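Local coordinates for ionotropic glutamate receptor bacterial homologue (Nostoc punctiforme, PDB 2PYY), which binds L-glutamate in the ligand-binding core of a bacterial ionotropic glutamate receptor, where agonist binding probably drives gating of the channel, at residues D29-I34 / V62-A67; A68-A73 / G120-T125; A73-E76 / D80-L83. All blocks are in the same frame, centred on the assembly; numbering follows the deposited sequence.

Contact 1 (D29-I34 / V62-A67)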
ATOM      1  N   ASP B  29      13.840   9.575 -16.647  1.00 14.13           N
ATOM      2  CA  ASP B  29      15.060  10.378 -16.427  1.00 15.64           C
ATOM      3  C   ASP B  29      15.789  10.009 -15.138  1.00 15.84           C
ATOM      4  O   ASP B  29      17.021   9.958 -15.092  1.00 15.20           O
ATOM      5  CB  ASP B  29      14.744  11.880 -16.385  1.00 17.23           C
ATOM      6  CG  ASP B  29      14.269  12.411 -17.724  1.00 18.99           C
ATOM      7  OD1 ASP B  29      14.506  11.736 -18.747  1.00 21.32           O
ATOM      8  OD2 ASP B  29      13.675  13.505 -17.752  1.00 20.45           O
ATOM      9  N   LEU B  30      15.026   9.761 -14.079  1.00 14.32           N
ATOM     10  CA  LEU B  30      15.641   9.394 -12.808  1.00 13.96           C
ATOM     11  C   LEU B  30      16.379   8.059 -12.931  1.00 13.96           C
ATOM     12  O   LEU B  30      17.524   7.937 -12.500  1.00 13.37           O
ATOM     13  CB  LEU B  30      14.589   9.310 -11.696  1.00 15.25           C
ATOM     14  CG  LEU B  30      15.137   9.012 -10.303  1.00 15.82           C
ATOM     15  CD1 LEU B  30      16.052  10.140  -9.879  1.00 13.67           C
ATOM     16  CD2 LEU B  30      13.991   8.856  -9.316  1.00 15.12           C
ATOM     17  N   TRP B  31      15.737   7.051 -13.510  1.00 13.38           N
ATOM     18  CA  TRP B  31      16.414   5.771 -13.647  1.00 13.48           C
ATOM     19  C   TRP B  31      17.685   5.888 -14.512  1.00 12.69           C
ATOM     20  O   TRP B  31      18.721   5.321 -14.181  1.00 12.84           O
ATOM     21  CB  TRP B  31      15.478   4.722 -14.244  1.00 13.09           C
ATOM     22  CG  TRP B  31      16.209   3.468 -14.566  1.00 12.04           C
ATOM     23  CD1 TRP B  31      16.503   2.986 -15.809  1.00 13.94           C
ATOM     24  CD2 TRP B  31      16.859   2.601 -13.632  1.00 12.03           C
ATOM     25  NE1 TRP B  31      17.300   1.875 -15.708  1.00 13.88           N
ATOM     26  CE2 TRP B  31      17.526   1.612 -14.382  1.00 11.17           C
ATOM     27  CE3 TRP B  31      16.932   2.554 -12.231  1.00 11.09           C
ATOM     28  CZ2 TRP B  31      18.276   0.601 -13.785  1.00 11.93           C
ATOM     29  CZ3 TRP B  31      17.684   1.540 -11.636  1.00 11.10           C
ATOM     30  CH2 TRP B  31      18.336   0.575 -12.418  1.00  8.81           C
ATOM     31  N   ARG B  32      17.597   6.618 -15.618  1.00 16.51           N
ATOM     32  CA  ARG B  32      18.750   6.793 -16.496  1.00 19.12           C
ATOM     33  C   ARG B  32      19.938   7.374 -15.728  1.00 19.88           C
ATOM     34  O   ARG B  32      21.062   6.926 -15.905  1.00 19.40           O
ATOM     35  CB  ARG B  32      18.391   7.715 -17.661  1.00 21.54           C
ATOM     36  CG  ARG B  32      19.529   7.971 -18.642  1.00 26.11           C
ATOM     37  CD  ARG B  32      19.223   9.148 -19.563  1.00 30.54           C
ATOM     38  NE  ARG B  32      18.088   8.879 -20.457  1.00 32.61           N
ATOM     39  CZ  ARG B  32      16.996   9.637 -20.522  1.00 32.30           C
ATOM     40  NH1 ARG B  32      16.892  10.708 -19.742  1.00 30.94           N
ATOM     41  NH2 ARG B  32      16.024   9.334 -21.373  1.00 30.15           N
ATOM     42  N   SER B  33      19.688   8.357 -14.862  1.00 19.62           N
ATOM     43  CA  SER B  33      20.764   8.974 -14.079  1.00 20.32           C
ATOM     44  C   SER B  33      21.365   8.001 -13.081  1.00 20.23           C
ATOM     45  O   SER B  33      22.583   7.931 -12.905  1.00 18.40           O
ATOM     46  CB  SER B  33      20.254  10.196 -13.309  1.00 19.47           C
ATOM     47  OG  SER B  33      19.640  11.126 -14.173  1.00 23.31           O
ATOM     48  N   ILE B  34      20.487   7.268 -12.410  1.00 20.05           N
ATOM     49  CA  ILE B  34      20.902   6.289 -11.421  1.00 19.12           C
ATOM     50  C   ILE B  34      21.763   5.231 -12.100  1.00 19.09           C
ATOM     51  O   ILE B  34      22.809   4.850 -11.591  1.00 19.26           O
ATOM     52  CB  ILE B  34      19.674   5.610 -10.788  1.00 17.93           C
ATOM     53  CG1 ILE B  34      18.843   6.643 -10.023  1.00 18.18           C
ATOM     54  CG2 ILE B  34      20.111   4.478  -9.894  1.00 17.14           C
ATOM     55  CD1 ILE B  34      17.548   6.085  -9.453  1.00 18.97           C
ATOM     56  N   VAL B  62      12.629 -10.008 -15.299  1.00 18.26           N
ATOM     57  CA  VAL B  62      13.296  -8.706 -15.323  1.00 17.02           C
ATOM     58  C   VAL B  62      14.075  -8.573 -14.027  1.00 18.34           C
ATOM     59  O   VAL B  62      13.810  -9.298 -13.063  1.00 17.22           O
ATOM     60  CB  VAL B  62      12.303  -7.514 -15.402  1.00 17.47           C
ATOM     61  CG1 VAL B  62      11.590  -7.514 -16.732  1.00 16.97           C
ATOM     62  CG2 VAL B  62      11.314  -7.581 -14.249  1.00 15.72           C
ATOM     63  N   ASN B  63      15.012  -7.634 -13.982  1.00 16.85           N
ATOM     64  CA  ASN B  63      15.824  -7.460 -12.787  1.00 17.13           C
ATOM     65  C   ASN B  63      15.264  -6.474 -11.776  1.00 16.27           C
ATOM     66  O   ASN B  63      15.635  -6.508 -10.604  1.00 17.46           O
ATOM     67  CB  ASN B  63      17.235  -7.047 -13.199  1.00 18.69           C
ATOM     68  CG  ASN B  63      17.873  -8.048 -14.144  1.00 18.39           C
ATOM     69  OD1 ASN B  63      18.244  -9.161 -13.739  1.00 20.27           O
ATOM     70  ND2 ASN B  63      17.987  -7.670 -15.413  1.00 15.60           N
ATOM     71  N   LEU B  64      14.365  -5.608 -12.227  1.00 15.64           N
ATOM     72  CA  LEU B  64      13.764  -4.604 -11.356  1.00 13.44           C
ATOM     73  C   LEU B  64      12.735  -3.846 -12.191  1.00 13.74           C
ATOM     74  O   LEU B  64      12.634  -4.051 -13.394  1.00 12.89           O
ATOM     75  CB  LEU B  64      14.837  -3.634 -10.858  1.00 14.48           C
ATOM     76  CG  LEU B  64      15.419  -2.847 -12.035  1.00 12.98           C
ATOM     77  CD1 LEU B  64      14.706  -1.517 -12.137  1.00 14.21           C
ATOM     78  CD2 LEU B  64      16.899  -2.642 -11.854  1.00 14.95           C
ATOM     79  N   GLY B  65      11.977  -2.962 -11.556  1.00 14.10           N
ATOM     80  CA  GLY B  65      10.969  -2.214 -12.282  1.00 12.87           C
ATOM     81  C   GLY B  65      10.791  -0.825 -11.704  1.00 13.33           C
ATOM     82  O   GLY B  65      11.007  -0.609 -10.514  1.00 14.45           O
ATOM     83  N   ILE B  66      10.406   0.125 -12.541  1.00 11.14           N
ATOM     84  CA  ILE B  66      10.209   1.488 -12.080  1.00 10.99           C
ATOM     85  C   ILE B  66       9.118   2.129 -12.927  1.00 11.51           C
ATOM     86  O   ILE B  66       8.988   1.844 -14.123  1.00 13.55           O
ATOM     87  CB  ILE B  66      11.512   2.321 -12.204  1.00 10.00           C
ATOM     88  CG1 ILE B  66      11.273   3.735 -11.682  1.00  7.52           C
ATOM     89  CG2 ILE B  66      11.945   2.389 -13.669  1.00 10.16           C
ATOM     90  CD1 ILE B  66      12.525   4.622 -11.657  1.00  6.51           C
ATOM     91  N   ALA B  67       8.334   2.987 -12.296  1.00 12.22           N
ATOM     92  CA  ALA B  67       7.244   3.709 -12.953  1.00 13.00           C
ATOM     93  C   ALA B  67       6.668   4.615 -11.871  1.00 15.41           C
ATOM     94  O   ALA B  67       7.342   5.529 -11.386  1.00 15.09           O
ATOM     95  CB  ALA B  67       6.188   2.730 -13.456  1.00 11.30           C
TER
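Trp31, on the helix 26-38, meets Leu64 and Ile66 of the short strand 64-66 and does nearly all the touching from its side. Just before it, Leu30 points its CB toward the strand, but its side chain packs on Tyr213 and Leu216 of the helix 212-220. At Trp31 the side chain leaves the helix with CG opposite the backbone N (chi1 172°), which sends the indole out from the helix to meet Leu64 coming the other way. The ring's far corner makes the contact: CH2 of Trp31 is 3.6 Å from CD2 of Leu64. The other methyl, CD1 of Leu64, stands over one face of the indole, 4.2 Å above its plane and shifted toward the rim. Nearer the helix, CB of Trp31 lies 3.9 Å from CD1 of Ile66, the end of an extended side chain, while CG2 of Ile66 approaches the ring obliquely.

Strand 64-66 is an outer strand of the parallel sheet, with 5-10 in the middle and 42-47 beyond it. Helix 26-38 packs against this sheet through Trp31, as in the alpha/beta lobes of the periplasmic-binding-protein fold. The one polar atom of the indole, NE1, is satisfied by Ser42 OG, which helps fix the rotation of the ring within this apolar setting. Val7 and Ile188 also touch both Trp31 and Leu64. Further along the helix, Ile34 also directs its CB to the strand side, yet it packs on Ala203 and Leu207 of the helix 197-209.

Contact 2 (A68-A73 / G120-T125). With GLU (glutamic acid), chain E.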
ATOM      1  N   ALA B  68       5.427   4.342 -11.498  1.00 15.32           N
ATOM      2  CA  ALA B  68       4.741   5.073 -10.456  1.00 16.41           C
ATOM      3  C   ALA B  68       4.271   3.949  -9.528  1.00 15.93           C
ATOM      4  O   ALA B  68       3.077   3.770  -9.298  1.00 16.20           O
ATOM      5  CB  ALA B  68       3.544   5.821 -11.044  1.00 17.18           C
ATOM      6  N   ILE B  69       5.238   3.192  -9.020  1.00 15.17           N
ATOM      7  CA  ILE B  69       4.996   2.042  -8.162  1.00 14.55           C
ATOM      8  C   ILE B  69       4.921   2.302  -6.654  1.00 13.41           C
ATOM      9  O   ILE B  69       5.941   2.493  -5.996  1.00 12.46           O
ATOM     10  CB  ILE B  69       6.085   0.955  -8.413  1.00 15.83           C
ATOM     11  CG1 ILE B  69       6.257   0.738  -9.921  1.00 16.16           C
ATOM     12  CG2 ILE B  69       5.681  -0.366  -7.726  1.00 12.81           C
ATOM     13  CD1 ILE B  69       7.283  -0.321 -10.305  1.00 17.05           C
ATOM     14  N   SER B  70       3.714   2.300  -6.105  1.00 12.79           N
ATOM     15  CA  SER B  70       3.527   2.537  -4.680  1.00 13.15           C
ATOM     16  C   SER B  70       4.149   1.441  -3.829  1.00 14.10           C
ATOM     17  O   SER B  70       4.017   0.254  -4.122  1.00 14.12           O
ATOM     18  CB  SER B  70       2.037   2.621  -4.366  1.00 14.14           C
ATOM     19  OG  SER B  70       1.455   3.704  -5.055  1.00 14.58           O
ATOM     20  N   ILE B  71       4.830   1.858  -2.772  1.00 12.24           N
ATOM     21  CA  ILE B  71       5.441   0.945  -1.825  1.00 13.89           C
ATOM     22  C   ILE B  71       4.342   0.627  -0.802  1.00 16.29           C
ATOM     23  O   ILE B  71       3.767   1.532  -0.182  1.00 13.31           O
ATOM     24  CB  ILE B  71       6.629   1.630  -1.107  1.00 16.79           C
ATOM     25  CG1 ILE B  71       7.691   2.022  -2.151  1.00 15.23           C
ATOM     26  CG2 ILE B  71       7.229   0.696  -0.035  1.00 16.23           C
ATOM     27  CD1 ILE B  71       8.878   2.739  -1.578  1.00 16.45           C
ATOM     28  N   THR B  72       4.034  -0.652  -0.628  1.00 16.06           N
ATOM     29  CA  THR B  72       3.003  -1.048   0.320  1.00 16.50           C
ATOM     30  C   THR B  72       3.469  -2.219   1.149  1.00 17.80           C
ATOM     31  O   THR B  72       4.448  -2.884   0.815  1.00 17.70           O
ATOM     32  CB  THR B  72       1.705  -1.480  -0.383  1.00 17.82           C
ATOM     33  OG1 THR B  72       1.956  -2.649  -1.165  1.00 16.61           O
ATOM     34  CG2 THR B  72       1.193  -0.376  -1.291  1.00 19.24           C
ATOM     35  N   ALA B  73       2.747  -2.484   2.231  1.00 18.17           N
ATOM     36  CA  ALA B  73       3.089  -3.590   3.111  1.00 19.91           C
ATOM     37  C   ALA B  73       3.015  -4.926   2.385  1.00 21.14           C
ATOM     38  O   ALA B  73       3.890  -5.782   2.536  1.00 21.51           O
ATOM     39  CB  ALA B  73       2.150  -3.606   4.323  1.00 21.38           C
ATOM     40  N   GLY B 120      -5.776  -3.580 -10.384  1.00 13.37           N
ATOM     41  CA  GLY B 120      -4.516  -3.904  -9.730  1.00 15.44           C
ATOM     42  C   GLY B 120      -3.765  -2.729  -9.125  1.00 17.73           C
ATOM     43  O   GLY B 120      -2.582  -2.848  -8.810  1.00 17.86           O
ATOM     44  N   SER B 121      -4.456  -1.604  -8.952  1.00 16.18           N
ATOM     45  CA  SER B 121      -3.859  -0.394  -8.394  1.00 17.76           C
ATOM     46  C   SER B 121      -4.083  -0.253  -6.890  1.00 17.37           C
ATOM     47  O   SER B 121      -5.013  -0.848  -6.320  1.00 17.19           O
ATOM     48  CB  SER B 121      -4.444   0.841  -9.084  1.00 15.07           C
ATOM     49  OG  SER B 121      -5.828   0.935  -8.793  1.00 16.17           O
ATOM     50  N   THR B 122      -3.232   0.534  -6.238  1.00 15.17           N
ATOM     51  CA  THR B 122      -3.418   0.750  -4.810  1.00 17.75           C
ATOM     52  C   THR B 122      -4.763   1.451  -4.609  1.00 16.46           C
ATOM     53  O   THR B 122      -5.375   1.337  -3.547  1.00 16.97           O
ATOM     54  CB  THR B 122      -2.280   1.605  -4.197  1.00 18.24           C
ATOM     55  OG1 THR B 122      -2.196   2.863  -4.878  1.00 19.62           O
ATOM     56  CG2 THR B 122      -0.943   0.872  -4.310  1.00 19.36           C
ATOM     57  N   ALA B 123      -5.238   2.151  -5.636  1.00 15.99           N
ATOM     58  CA  ALA B 123      -6.522   2.845  -5.534  1.00 16.51           C
ATOM     59  C   ALA B 123      -7.685   1.845  -5.529  1.00 17.74           C
ATOM     60  O   ALA B 123      -8.660   2.016  -4.795  1.00 18.60           O
ATOM     61  CB  ALA B 123      -6.681   3.848  -6.695  1.00 15.02           C
ATOM     62  N   ALA B 124      -7.585   0.803  -6.353  1.00 17.05           N
ATOM     63  CA  ALA B 124      -8.639  -0.213  -6.406  1.00 17.47           C
ATOM     64  C   ALA B 124      -8.708  -0.932  -5.052  1.00 18.44           C
ATOM     65  O   ALA B 124      -9.789  -1.262  -4.562  1.00 17.58           O
ATOM     66  CB  ALA B 124      -8.351  -1.219  -7.518  1.00 17.08           C
ATOM     67  N   THR B 125      -7.537  -1.186  -4.472  1.00 17.55           N
ATOM     68  CA  THR B 125      -7.430  -1.846  -3.175  1.00 21.63           C
ATOM     69  C   THR B 125      -8.086  -0.971  -2.097  1.00 22.92           C
ATOM     70  O   THR B 125      -8.948  -1.426  -1.339  1.00 22.09           O
ATOM     71  CB  THR B 125      -5.944  -2.109  -2.801  1.00 21.53           C
ATOM     72  OG1 THR B 125      -5.399  -3.067  -3.710  1.00 25.49           O
ATOM     73  CG2 THR B 125      -5.812  -2.662  -1.381  1.00 22.30           C
TER
HETATM   74  N   GLU E2620       0.840   3.978  -7.806  1.00 16.95           N
HETATM   75  CA  GLU E2620      -0.123   2.950  -8.298  1.00 17.76           C
HETATM   76  C   GLU E2620       0.279   1.573  -7.777  1.00 17.99           C
HETATM   77  O   GLU E2620       1.482   1.386  -7.497  1.00 17.78           O
HETATM   78  CB  GLU E2620      -0.135   2.926  -9.827  1.00 18.83           C
HETATM   79  CG  GLU E2620      -1.180   1.991 -10.427  1.00 17.19           C
HETATM   80  CD  GLU E2620      -1.068   1.869 -11.941  1.00 17.15           C
HETATM   81  OE1 GLU E2620      -1.993   1.307 -12.562  1.00 14.43           O
HETATM   82  OE2 GLU E2620      -0.052   2.331 -12.505  1.00 15.35           O
HETATM   83  OXT GLU E2620      -0.603   0.698  -7.659  1.00 18.44           O
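Ser70 and Thr122 meet beside the bound glutamate, carbon against carbon: CB of Ser70 is 3.5 Å from the methyl CG2 of Thr122, tighter than ordinary van der Waals contact. Their torsions sort polar from apolar. Thr122 has OG1 between its own N and carbonyl carbon (chi1 57°), which sends CG2 across to the loop 68-73 while OG1 bonds to Glu184 OE1. Ser70 has OG opposite its carbonyl carbon (chi1 -62°), where it accepts from the ligand amino nitrogen, OG to N of the glutamate being 2.8 Å, and also bonds to Glu184. Both hydroxyls are therefore tied to the same carboxylate. Thr72 adds a third side chain: it and Thr122 cross obliquely, with CG2 of Thr72 3.9 Å from CG2 of Thr122, and its OG1 caps the next helix by accepting from Arg75 N.

The ligand joins the two segments where they make no hydrogen bond of their own. Its O accepts from Ser70 N at 2.8 Å, nearly straight at 164°, and its OXT accepts from Thr122 N at 3.0 Å. The amino nitrogen also gives a bond to Ala68 O, 2.7 Å away. Ser121 is the N-cap of the helix 122-129: its OG accepts from Ala124 N at 3.0 Å, so the turn that presents Thr122 N is held in shape, and the helix start would probably favour the negative carboxylate. A valine in place of Thr122 has no hydroxyl for Glu184 OE1, whose carboxylate, left with Ser70 OG of this pair, would probably be freer to turn. This is the amino-acid pocket of the two-lobed glutamate-receptor ligand core, where the alpha-carboxylate and ammonium of the agonist are read by both lobes.

Contact 3 (A73-E76 / D80-L83). With GLU (glutamic acid), chain E.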
ATOM      1  N   ALA B  73       2.747  -2.484   2.231  1.00 18.17           N
ATOM      2  CA  ALA B  73       3.089  -3.590   3.111  1.00 19.91           C
ATOM      3  C   ALA B  73       3.015  -4.926   2.385  1.00 21.14           C
ATOM      4  O   ALA B  73       3.890  -5.782   2.536  1.00 21.51           O
ATOM      5  CB  ALA B  73       2.150  -3.606   4.323  1.00 21.38           C
ATOM      6  N   GLU B  74       1.965  -5.099   1.592  1.00 21.00           N
ATOM      7  CA  GLU B  74       1.749  -6.340   0.853  1.00 21.96           C
ATOM      8  C   GLU B  74       2.846  -6.628  -0.168  1.00 22.84           C
ATOM      9  O   GLU B  74       3.305  -7.765  -0.313  1.00 22.18           O
ATOM     10  CB  GLU B  74       0.399  -6.278   0.143  1.00 25.43           C
ATOM     11  CG  GLU B  74       0.154  -7.412  -0.823  1.00 30.31           C
ATOM     12  CD  GLU B  74      -1.101  -7.187  -1.622  1.00 35.77           C
ATOM     13  OE1 GLU B  74      -1.236  -6.092  -2.224  1.00 36.23           O
ATOM     14  OE2 GLU B  74      -1.959  -8.098  -1.649  1.00 39.12           O
ATOM     15  N   ARG B  75       3.244  -5.591  -0.895  1.00 20.57           N
ATOM     16  CA  ARG B  75       4.294  -5.729  -1.888  1.00 19.27           C
ATOM     17  C   ARG B  75       5.649  -5.928  -1.205  1.00 20.56           C
ATOM     18  O   ARG B  75       6.486  -6.708  -1.667  1.00 18.55           O
ATOM     19  CB  ARG B  75       4.319  -4.494  -2.800  1.00 18.11           C
ATOM     20  CG  ARG B  75       3.037  -4.348  -3.617  1.00 16.66           C
ATOM     21  CD  ARG B  75       2.987  -3.055  -4.416  1.00 15.95           C
ATOM     22  NE  ARG B  75       1.803  -3.004  -5.268  1.00 13.58           N
ATOM     23  CZ  ARG B  75       1.423  -1.941  -5.965  1.00 15.06           C
ATOM     24  NH1 ARG B  75       2.137  -0.814  -5.919  1.00  9.76           N
ATOM     25  NH2 ARG B  75       0.328  -2.014  -6.712  1.00 12.23           N
ATOM     26  N   GLU B  76       5.850  -5.239  -0.091  1.00 20.22           N
ATOM     27  CA  GLU B  76       7.098  -5.339   0.649  1.00 23.24           C
ATOM     28  C   GLU B  76       7.291  -6.734   1.235  1.00 23.38           C
ATOM     29  O   GLU B  76       8.417  -7.167   1.493  1.00 23.59           O
ATOM     30  CB  GLU B  76       7.114  -4.304   1.768  1.00 24.92           C
ATOM     31  CG  GLU B  76       8.478  -3.669   2.007  1.00 32.29           C
ATOM     32  CD  GLU B  76       9.470  -4.629   2.613  1.00 35.75           C
ATOM     33  OE1 GLU B  76       9.083  -5.341   3.567  1.00 36.42           O
ATOM     34  OE2 GLU B  76      10.639  -4.665   2.150  1.00 38.29           O
ATOM     35  N   ASP B  80      11.335  -6.385  -2.691  1.00 20.12           N
ATOM     36  CA  ASP B  80      12.163  -5.379  -2.044  1.00 19.56           C
ATOM     37  C   ASP B  80      11.980  -4.030  -2.751  1.00 18.16           C
ATOM     38  O   ASP B  80      11.622  -3.981  -3.928  1.00 16.10           O
ATOM     39  CB  ASP B  80      13.635  -5.797  -2.097  1.00 21.61           C
ATOM     40  CG  ASP B  80      14.296  -5.785  -0.730  1.00 24.18           C
ATOM     41  OD1 ASP B  80      13.754  -5.125   0.179  1.00 27.24           O
ATOM     42  OD2 ASP B  80      15.365  -6.416  -0.575  1.00 25.63           O
ATOM     43  N   PHE B  81      12.229  -2.949  -2.024  1.00 14.75           N
ATOM     44  CA  PHE B  81      12.105  -1.611  -2.570  1.00 17.27           C
ATOM     45  C   PHE B  81      13.339  -0.775  -2.252  1.00 16.23           C
ATOM     46  O   PHE B  81      13.987  -0.980  -1.230  1.00 15.55           O
ATOM     47  CB  PHE B  81      10.885  -0.890  -1.985  1.00 16.41           C
ATOM     48  CG  PHE B  81       9.588  -1.227  -2.660  1.00 18.32           C
ATOM     49  CD1 PHE B  81       8.712  -2.142  -2.094  1.00 17.51           C
ATOM     50  CD2 PHE B  81       9.245  -0.632  -3.866  1.00 16.51           C
ATOM     51  CE1 PHE B  81       7.505  -2.463  -2.721  1.00 17.86           C
ATOM     52  CE2 PHE B  81       8.042  -0.944  -4.505  1.00 17.35           C
ATOM     53  CZ  PHE B  81       7.174  -1.862  -3.930  1.00 18.08           C
ATOM     54  N   SER B  82      13.663   0.153  -3.145  1.00 15.79           N
ATOM     55  CA  SER B  82      14.772   1.052  -2.920  1.00 17.03           C
ATOM     56  C   SER B  82      14.152   2.110  -2.022  1.00 17.18           C
ATOM     57  O   SER B  82      12.985   1.996  -1.624  1.00 17.06           O
ATOM     58  CB  SER B  82      15.164   1.749  -4.202  1.00 17.08           C
ATOM     59  OG  SER B  82      14.142   2.663  -4.568  1.00 15.63           O
ATOM     60  N   LEU B  83      14.930   3.140  -1.720  1.00 17.42           N
ATOM     61  CA  LEU B  83      14.436   4.258  -0.938  1.00 18.74           C
ATOM     62  C   LEU B  83      13.387   4.906  -1.825  1.00 18.14           C
ATOM     63  O   LEU B  83      13.444   4.781  -3.038  1.00 18.79           O
ATOM     64  CB  LEU B  83      15.568   5.254  -0.700  1.00 15.46           C
ATOM     65  CG  LEU B  83      16.603   4.760   0.298  1.00 18.41           C
ATOM     66  CD1 LEU B  83      17.870   5.634   0.266  1.00 16.05           C
ATOM     67  CD2 LEU B  83      15.968   4.761   1.667  1.00 18.14           C
TER
HETATM   68  N   GLU E2620       0.840   3.978  -7.806  1.00 16.95           N
HETATM   69  CA  GLU E2620      -0.123   2.950  -8.298  1.00 17.76           C
HETATM   70  C   GLU E2620       0.279   1.573  -7.777  1.00 17.99           C
HETATM   71  O   GLU E2620       1.482   1.386  -7.497  1.00 17.78           O
HETATM   72  CB  GLU E2620      -0.135   2.926  -9.827  1.00 18.83           C
HETATM   73  CG  GLU E2620      -1.180   1.991 -10.427  1.00 17.19           C
HETATM   74  CD  GLU E2620      -1.068   1.869 -11.941  1.00 17.15           C
HETATM   75  OE1 GLU E2620      -1.993   1.307 -12.562  1.00 14.43           O
HETATM   76  OE2 GLU E2620      -0.052   2.331 -12.505  1.00 15.35           O
HETATM   77  OXT GLU E2620      -0.603   0.698  -7.659  1.00 18.44           O
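The chain bends sharply from the helix 73-78 into the strand 80-81, with CA of Glu76 5.7 Å from CA of Asp80. Against the start of this helix Phe81 sets its ring edge-on: CE1 of Phe81 is 3.8 Å from CB of Arg75, which lies in the ring plane, and the backbone N of Glu76 is also off that edge. Only the root of Arg75 takes part, because its chain then runs extended from CG to NE and carries the guanidinium away from Phe81 to the ligand. There NH1 of Arg75 gives a nearly straight bond to O of the glutamate (2.8 Å, 174°), and NH2 reaches OXT at 3.0 Å. The ligand carboxyl carbon lies in the guanidinium plane, off its edge, and NH1 also bonds to Ser70 O, which helps fix the rotation of the guanidinium, edge-on to the carboxylate.

At the other end, the side chains of Glu76 and Asp80 lie side by side, pointing the same way, with OE2 of Glu76 3.7 Å from OD1 of Asp80 and their carboxylate planes 57° apart. Lys198 of the second subunit forms salt bridges with both of these oxygens and probably offsets their repulsion. The two-pronged arginine-carboxylate pair is the hallmark of agonist binding in ionotropic glutamate receptors, and here its helix also reaches the subunit interface.

Overall arrangement
All three contacts are largely buried, but their chemistry differs. Contact 1 is wholly apolar, inside one lobe, and stands about 18 Å from contact 2 and 15 Å from contact 3, measured between centres. Contacts 2 and 3 touch each other, share Ala73 and both hold the glutamate; both pair apolar touches with hydrogen bonds and charges that run to the ligand and, in contact 3, to Lys198 of the second subunit. Contact 2 spans the cleft between the lobes, whereas contact 3 joins a helix and a strand close in sequence. The chain runs on from strand 64-66 of contact 1 directly into the loop of contact 2 and then the helix of contact 3. Contact 1 meets no other protein chain of the assembly.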